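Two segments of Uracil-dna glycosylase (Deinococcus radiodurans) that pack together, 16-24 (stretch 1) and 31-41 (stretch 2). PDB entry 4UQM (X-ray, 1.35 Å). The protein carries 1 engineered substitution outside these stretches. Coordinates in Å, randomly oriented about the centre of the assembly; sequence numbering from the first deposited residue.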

# COMPACT_ATOMS: atom_id res chain seq x y z
N ARG A 16 -12.26 -24.65 5.84
CA ARG A 16 -11.87 -23.82 7.01
C ARG A 16 -11.35 -22.45 6.56
O ARG A 16 -10.73 -22.36 5.49
CB ARG A 16 -10.82 -24.56 7.90
N PRO A 17 -11.57 -21.39 7.36
CA PRO A 17 -10.94 -20.11 7.02
C PRO A 17 -9.40 -20.22 7.04
O PRO A 17 -8.82 -21.03 7.76
CB PRO A 17 -11.47 -19.13 8.09
CG PRO A 17 -12.57 -19.86 8.78
CD PRO A 17 -12.25 -21.31 8.66
N ILE A 18 -8.76 -19.44 6.17
CA ILE A 18 -7.31 -19.38 6.03
C ILE A 18 -6.92 -18.01 6.57
O ILE A 18 -6.91 -17.00 5.82
CB ILE A 18 -6.87 -19.58 4.57
CG1 ILE A 18 -7.51 -20.79 3.89
CG2 ILE A 18 -5.36 -19.74 4.51
CD1 ILE A 18 -7.58 -20.62 2.37
N ILE A 19 -6.65 -17.94 7.85
CA ILE A 19 -6.46 -16.65 8.52
C ILE A 19 -4.98 -16.40 8.75
O ILE A 19 -4.29 -17.23 9.39
CB ILE A 19 -7.20 -16.61 9.85
CG1 ILE A 19 -8.70 -16.86 9.64
CG2 ILE A 19 -6.92 -15.28 10.55
CD1 ILE A 19 -9.45 -17.27 10.90
N PRO A 20 -4.45 -15.27 8.24
CA PRO A 20 -3.04 -14.97 8.52
C PRO A 20 -2.78 -14.74 9.98
O PRO A 20 -3.66 -14.22 10.72
CB PRO A 20 -2.78 -13.66 7.75
CG PRO A 20 -3.90 -13.55 6.78
CD PRO A 20 -5.08 -14.23 7.42
N ALA A 21 -1.59 -15.15 10.41
CA ALA A 21 -1.23 -15.03 11.83
C ALA A 21 -0.91 -13.60 12.20
O ALA A 21 -0.38 -12.85 11.38
CB ALA A 21 -0.05 -15.91 12.13
N ASN A 22 -1.15 -13.27 13.47
CA ASN A 22 -0.62 -12.07 14.08
C ASN A 22 -1.06 -10.78 13.35
O ASN A 22 -0.22 -9.90 13.06
CB ASN A 22 0.91 -12.12 14.18
CG ASN A 22 1.51 -10.97 15.04
OD1 ASN A 22 0.87 -10.49 15.95
ND2 ASN A 22 2.70 -10.52 14.70
N LEU A 23 -2.35 -10.72 13.00
CA LEU A 23 -2.98 -9.49 12.56
C LEU A 23 -3.61 -8.78 13.74
O LEU A 23 -4.07 -9.43 14.72
CB LEU A 23 -4.09 -9.75 11.52
CG LEU A 23 -3.70 -10.46 10.22
CD1 LEU A 23 -4.90 -10.60 9.36
CD2 LEU A 23 -2.60 -9.68 9.54
N PRO A 24 -3.59 -7.43 13.71
CA PRO A 24 -4.33 -6.68 14.71
C PRO A 24 -5.78 -7.17 14.74
O PRO A 24 -6.35 -7.55 13.72
CB PRO A 24 -4.24 -5.23 14.20
CG PRO A 24 -3.01 -5.21 13.39
CD PRO A 24 -2.92 -6.54 12.74
N LEU A 31 -12.03 -8.40 8.40
CA LEU A 31 -11.71 -9.19 7.22
C LEU A 31 -12.05 -10.67 7.36
O LEU A 31 -11.91 -11.40 6.38
CB LEU A 31 -10.23 -9.00 6.86
CG LEU A 31 -9.82 -7.56 6.58
CD1 LEU A 31 -8.32 -7.45 6.48
CD2 LEU A 31 -10.55 -7.02 5.35
N LEU A 32 -12.52 -11.11 8.53
CA LEU A 32 -12.90 -12.50 8.69
C LEU A 32 -13.74 -13.05 7.55
O LEU A 32 -13.46 -14.17 7.12
CB LEU A 32 -13.58 -12.77 10.04
CG LEU A 32 -13.94 -14.23 10.33
CD1 LEU A 32 -12.70 -15.15 10.31
CD2 LEU A 32 -14.64 -14.36 11.67
N PRO A 33 -14.76 -12.30 7.04
CA PRO A 33 -15.55 -12.86 5.95
C PRO A 33 -14.72 -13.15 4.69
O PRO A 33 -15.06 -14.05 3.91
CB PRO A 33 -16.60 -11.77 5.66
CG PRO A 33 -16.72 -11.05 6.95
CD PRO A 33 -15.32 -11.00 7.47
N GLU A 34 -13.67 -12.37 4.46
CA GLU A 34 -12.79 -12.60 3.31
C GLU A 34 -12.00 -13.90 3.50
O GLU A 34 -11.94 -14.75 2.59
CB GLU A 34 -11.81 -11.44 3.13
CG GLU A 34 -12.48 -10.06 3.15
CD GLU A 34 -13.73 -9.98 2.32
OE1 GLU A 34 -13.73 -10.44 1.16
OE2 GLU A 34 -14.73 -9.38 2.80
N PHE A 35 -11.39 -14.07 4.68
CA PHE A 35 -10.57 -15.26 4.92
C PHE A 35 -11.37 -16.55 4.87
O PHE A 35 -10.82 -17.62 4.65
CB PHE A 35 -9.81 -15.14 6.24
CG PHE A 35 -8.92 -13.90 6.32
CD1 PHE A 35 -8.06 -13.61 5.31
CD2 PHE A 35 -8.93 -13.06 7.43
CE1 PHE A 35 -7.25 -12.48 5.37
CE2 PHE A 35 -8.11 -11.96 7.50
CZ PHE A 35 -7.30 -11.63 6.46
N SER A 36 -12.68 -16.41 5.04
CA SER A 36 -13.65 -17.50 5.01
C SER A 36 -14.29 -17.75 3.63
O SER A 36 -14.99 -18.72 3.46
CB SER A 36 -14.75 -17.25 6.08
OG SER A 36 -14.22 -16.82 7.36
N ALA A 37 -14.07 -16.86 2.66
CA ALA A 37 -14.81 -16.84 1.43
C ALA A 37 -14.26 -17.80 0.38
O ALA A 37 -13.04 -17.99 0.29
CB ALA A 37 -14.81 -15.43 0.87
N PRO A 38 -15.16 -18.36 -0.46
CA PRO A 38 -14.67 -19.17 -1.57
C PRO A 38 -13.62 -18.49 -2.48
O PRO A 38 -12.61 -19.15 -2.81
CB PRO A 38 -15.96 -19.55 -2.30
CG PRO A 38 -17.01 -19.54 -1.26
CD PRO A 38 -16.64 -18.41 -0.35
N TYR A 39 -13.79 -17.21 -2.85
CA TYR A 39 -12.80 -16.59 -3.74
C TYR A 39 -11.40 -16.59 -3.11
O TYR A 39 -10.39 -16.67 -3.80
CB TYR A 39 -13.18 -15.14 -4.14
CG TYR A 39 -12.78 -14.09 -3.12
CD1 TYR A 39 -11.51 -13.52 -3.13
CD2 TYR A 39 -13.71 -13.66 -2.14
CE1 TYR A 39 -11.09 -12.60 -2.21
CE2 TYR A 39 -13.30 -12.72 -1.20
CZ TYR A 39 -11.99 -12.24 -1.21
OH TYR A 39 -11.60 -11.33 -0.31
N PHE A 40 -11.34 -16.48 -1.79
CA PHE A 40 -10.07 -16.38 -1.10
C PHE A 40 -9.41 -17.74 -1.00
O PHE A 40 -8.17 -17.87 -1.09
CB PHE A 40 -10.26 -15.72 0.28
CG PHE A 40 -8.99 -15.37 0.95
CD1 PHE A 40 -8.35 -14.17 0.68
CD2 PHE A 40 -8.41 -16.24 1.83
CE1 PHE A 40 -7.15 -13.87 1.29
CE2 PHE A 40 -7.21 -15.94 2.40
CZ PHE A 40 -6.57 -14.77 2.14
N HIS A 41 -10.23 -18.77 -0.85
CA HIS A 41 -9.72 -20.13 -0.89
C HIS A 41 -9.11 -20.40 -2.28
O HIS A 41 -8.06 -20.98 -2.39
CB HIS A 41 -10.85 -21.14 -0.61
CG HIS A 41 -10.40 -22.57 -0.62
ND1 HIS A 41 -10.05 -23.23 0.54
CD2 HIS A 41 -10.31 -23.48 -1.62
CE1 HIS A 41 -9.70 -24.47 0.24
NE2 HIS A 41 -9.86 -24.65 -1.06
O HOH W 1 -11.43 -21.54 2.86

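Stretch 1 has no regular helix or strand and is extended over Pro-17 to Ala-21. It runs past stretch 2, which has two helical segments joined by a turn, and the two stretches together bury 429 Å² of surface. The contact is mainly apolar, with one direct hydrogen bond and one bridging water.

The hydrogen bond is between backbones. Ile-18 N donates to Phe-35 O at 3.1 Å, with an N-H...O angle of 167°, so it is nearly straight. The same carbonyl receives a CA-H...O contact, with Pro-17 CA 3.4 Å from Phe-35 O. Pro-17 has no amide hydrogen to offer, and its CA takes up the space beside the oxygen. The nearest pair of CA atoms across the stretches is also here: Pro-17 CA is 4.3 Å from Ser-36 CA.

Phe-35 is the centre of the apolar packing. It is buried, its CA-to-CB bond points toward stretch 1, and it has the largest area covered by the other stretch. Its chi1 is m. Pro-20 lies over one face of its ring: Pro-20 CD is 3.5 Å from the centroid of the Phe-35 ring and 14° off the ring normal. This is a CH-pi contact, and the flat aromatic face suits the compact proline ring. Leu-23 reaches the far end of the ring, with Leu-23 CD1 3.9 Å from Phe-35 CZ. At the base of the side chain, Ile-19 CG1 lies 4.0 Å from Phe-35 CB.

Ile-19 also extends to Leu-32, with Ile-19 CD1 3.9 Å from Leu-32 CD1. The CA-to-CB bond of Leu-32 points sideways, but the end of its side chain comes nearer to stretch 1. Both residues are exposed, and their side chains still touch.

Ile-18 fills the other main apolar position. Its side chain, m at chi1 and t at chi2, serves two residues of the second helix. Ile-18 CB is 4.3 Å from Phe-40 CE2, and Ile-18 CD1 is 3.9 Å from His-41 CA. The length of the aliphatic chain from CB to CD1 lets it touch a buried aromatic ring and an exposed helix residue at once.

Two polar side chains take part, Ser-36 and His-41. Ser-36 OG donates to Leu-32 O at 2.8 Å, within its own stretch. It also touches stretch 1, with Ser-36 OG 3.7 Å from Pro-17 CB. Water 1 bridges the stretches. Its O donates to Arg-16 O at 2.8 Å and hydrogen-bonds to His-41 ND1 at 3.2 Å. The link uses the backbone O of Arg-16; its side chain is not modelled beyond CB.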